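Local atomic coordinates of MerB2 (Bacillus megaterium, PDB entry 5C17), a protein that probably acts as an organomercurial lyase that cleaves carbon-mercury bonds, and is seen here with a mercury(II) ion bound. Residues Q37-E41 with Q74-G78. Residues are numbered along the deposited sequence; the frame is centred on the assembly and turned at random.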
ATOM      1  N   GLN A  37      13.879   7.031   4.626  1.00 16.01           N
ATOM      2  CA  GLN A  37      14.164   7.556   5.955  1.00 17.17           C
ATOM      3  C   GLN A  37      13.056   7.180   6.927  1.00 14.98           C
ATOM      4  O   GLN A  37      11.921   7.632   6.790  1.00 15.39           O
ATOM      5  CB  GLN A  37      14.300   9.081   5.868  1.00 21.67           C
ATOM      6  CG  GLN A  37      14.507   9.795   7.204  1.00 26.66           C
ATOM      7  CD  GLN A  37      15.798   9.396   7.894  1.00 30.87           C
ATOM      8  OE1 GLN A  37      16.897   9.688   7.406  1.00 32.95           O
ATOM      9  NE2 GLN A  37      15.676   8.722   9.045  1.00 32.30           N
ATOM     10  N   ALA A  38      13.395   6.380   7.934  1.00 14.64           N
ATOM     11  CA  ALA A  38      12.471   6.092   9.018  1.00 14.42           C
ATOM     12  C   ALA A  38      12.125   7.387   9.740  1.00 13.56           C
ATOM     13  O   ALA A  38      12.927   8.341   9.758  1.00 15.30           O
ATOM     14  CB  ALA A  38      13.070   5.099   9.974  1.00 15.16           C
ATOM     15  N   VAL A  39      10.955   7.412  10.363  1.00 11.92           N
ATOM     16  CA  VAL A  39      10.402   8.625  10.943  1.00 12.71           C
ATOM     17  C   VAL A  39      10.223   8.475  12.444  1.00 11.62           C
ATOM     18  O   VAL A  39       9.824   7.431  12.937  1.00 12.30           O
ATOM     19  CB  VAL A  39       9.039   8.961  10.276  1.00 13.62           C
ATOM     20  CG1 VAL A  39       8.445  10.226  10.849  1.00 14.14           C
ATOM     21  CG2 VAL A  39       9.227   9.115   8.771  1.00 14.52           C
ATOM     22  N   THR A  40      10.536   9.538  13.167  1.00 13.56           N
ATOM     23  CA  THR A  40      10.312   9.588  14.602  1.00 14.62           C
ATOM     24  C   THR A  40       9.318  10.676  14.945  1.00 13.19           C
ATOM     25  O   THR A  40       9.055  11.558  14.130  1.00 13.59           O
ATOM     26  CB  THR A  40      11.585   9.917  15.345  1.00 17.29           C
ATOM     27  OG1 THR A  40      12.046  11.208  14.930  1.00 18.20           O
ATOM     28  CG2 THR A  40      12.655   8.881  15.084  1.00 19.74           C
ATOM     29  N   GLU A  41       8.758  10.610  16.151  1.00 12.80           N
ATOM     30  CA  GLU A  41       7.800  11.630  16.541  1.00 12.79           C
ATOM     31  C   GLU A  41       8.466  12.997  16.659  1.00 11.22           C
ATOM     32  O   GLU A  41       7.844  13.997  16.321  1.00 11.53           O
ATOM     33  CB  GLU A  41       7.004  11.275  17.802  1.00 14.27           C
ATOM     34  CG  GLU A  41       5.945  10.221  17.572  1.00 16.86           C
ATOM     35  CD  GLU A  41       4.994  10.032  18.752  1.00 19.44           C
ATOM     36  OE1 GLU A  41       4.635  11.021  19.447  1.00 18.17           O
ATOM     37  OE2 GLU A  41       4.597   8.878  18.985  1.00 22.52           O
ATOM     38  N   GLN A  74       9.722   1.440  17.991  1.00 12.99           N
ATOM     39  CA  GLN A  74       8.710   2.465  17.723  1.00 12.24           C
ATOM     40  C   GLN A  74       9.037   3.474  16.632  1.00 11.55           C
ATOM     41  O   GLN A  74       8.217   4.335  16.348  1.00 13.25           O
ATOM     42  CB  GLN A  74       8.266   3.186  19.006  1.00 14.76           C
ATOM     43  CG  GLN A  74       7.673   2.216  20.033  1.00 17.21           C
ATOM     44  CD  GLN A  74       6.531   1.377  19.463  1.00 19.06           C
ATOM     45  OE1 GLN A  74       5.429   1.882  19.238  1.00 21.19           O
ATOM     46  NE2 GLN A  74       6.791   0.096  19.226  1.00 19.18           N
ATOM     47  N   LYS A  75      10.175   3.358  15.959  1.00 12.20           N
ATOM     48  CA  LYS A  75      10.369   4.202  14.776  1.00 12.67           C
ATOM     49  C   LYS A  75       9.389   3.777  13.690  1.00 10.84           C
ATOM     50  O   LYS A  75       9.075   2.588  13.539  1.00 11.04           O
ATOM     51  CB  LYS A  75      11.776   4.114  14.223  1.00 15.84           C
ATOM     52  CG  LYS A  75      12.819   4.713  15.134  1.00 18.71           C
ATOM     53  CD  LYS A  75      14.165   4.823  14.425  1.00 23.00           C
ATOM     54  CE  LYS A  75      15.079   5.836  15.071  1.00 27.91           C
ATOM     55  NZ  LYS A  75      16.368   5.227  15.470  1.00 30.08           N
ATOM     56  N   ILE A  76       8.918   4.753  12.927  1.00 10.00           N
ATOM     57  CA  ILE A  76       7.927   4.503  11.877  1.00  9.85           C
ATOM     58  C   ILE A  76       8.638   4.144  10.575  1.00  9.69           C
ATOM     59  O   ILE A  76       9.474   4.916  10.074  1.00 10.61           O
ATOM     60  CB  ILE A  76       7.032   5.741  11.667  1.00 10.08           C
ATOM     61  CG1 ILE A  76       6.323   6.136  12.966  1.00 11.14           C
ATOM     62  CG2 ILE A  76       6.010   5.496  10.538  1.00 10.99           C
ATOM     63  CD1 ILE A  76       5.790   7.549  12.958  1.00 12.60           C
ATOM     64  N   VAL A  77       8.306   2.976  10.029  1.00  9.07           N
ATOM     65  CA  VAL A  77       9.038   2.417   8.894  1.00  9.81           C
ATOM     66  C   VAL A  77       8.149   2.113   7.690  1.00  9.35           C
ATOM     67  O   VAL A  77       8.633   1.659   6.656  1.00 11.31           O
ATOM     68  CB  VAL A  77       9.807   1.137   9.294  1.00 11.27           C
ATOM     69  CG1 VAL A  77      10.915   1.489  10.286  1.00 12.27           C
ATOM     70  CG2 VAL A  77       8.859   0.067   9.880  1.00 11.10           C
ATOM     71  N   GLY A  78       6.854   2.356   7.817  1.00  8.82           N
ATOM     72  CA  GLY A  78       5.951   2.132   6.707  1.00  9.38           C
ATOM     73  C   GLY A  78       4.716   2.986   6.830  1.00  8.84           C
ATOM     74  O   GLY A  78       4.303   3.321   7.946  1.00  9.10           O
TER
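Val-39 and Ile-76 illustrate how one residue pair can tie a loop to the margin of a hairpin. Their backbones exchange two hydrogen bonds, Val-39 N to Ile-76 O at 2.9 Å and Ile-76 N to Val-39 O at 2.8 Å, both nearly straight. Ile-76 O also receives a longer CA-H...O contact from Ala-38, whose CA lies 3.4 Å away.

Apolar contacts fall on two faces. On that of Val-39 and Ile-76, their CB atoms meet at 4.0 Å, and helix 22-34 covers them through Ser-32 and Ile-29. On the other, Ala-38 CB approaches the buried Val-77 at CG1, 4.2 Å away, while Thr-40 and the exposed Lys-75 run side by side in the same direction, Thr-40 CG2 lying 3.9 Å from Lys-75 CE.

Ile-76 also packs on the carbonyl that accepts its own N-H: its CB is 3.5 Å from Val-39 O, and CG1, anti to the carbonyl carbon (chi1 -58°), passes alongside.

Other polar groups of the loop are bonded locally. Gln-37 folds back so that NE2 donates to Ala-38 O at 2.9 Å, in plane with both amide and carbonyl. Thr-40, at the N-cap position of helix 41-48, bonds through OG1 to Ser-42.

This single antiparallel bridge is consistent with a winged-helix fold, in which the segment between two helices pairs with the second strand of the wing, hairpin 68-70/76-79.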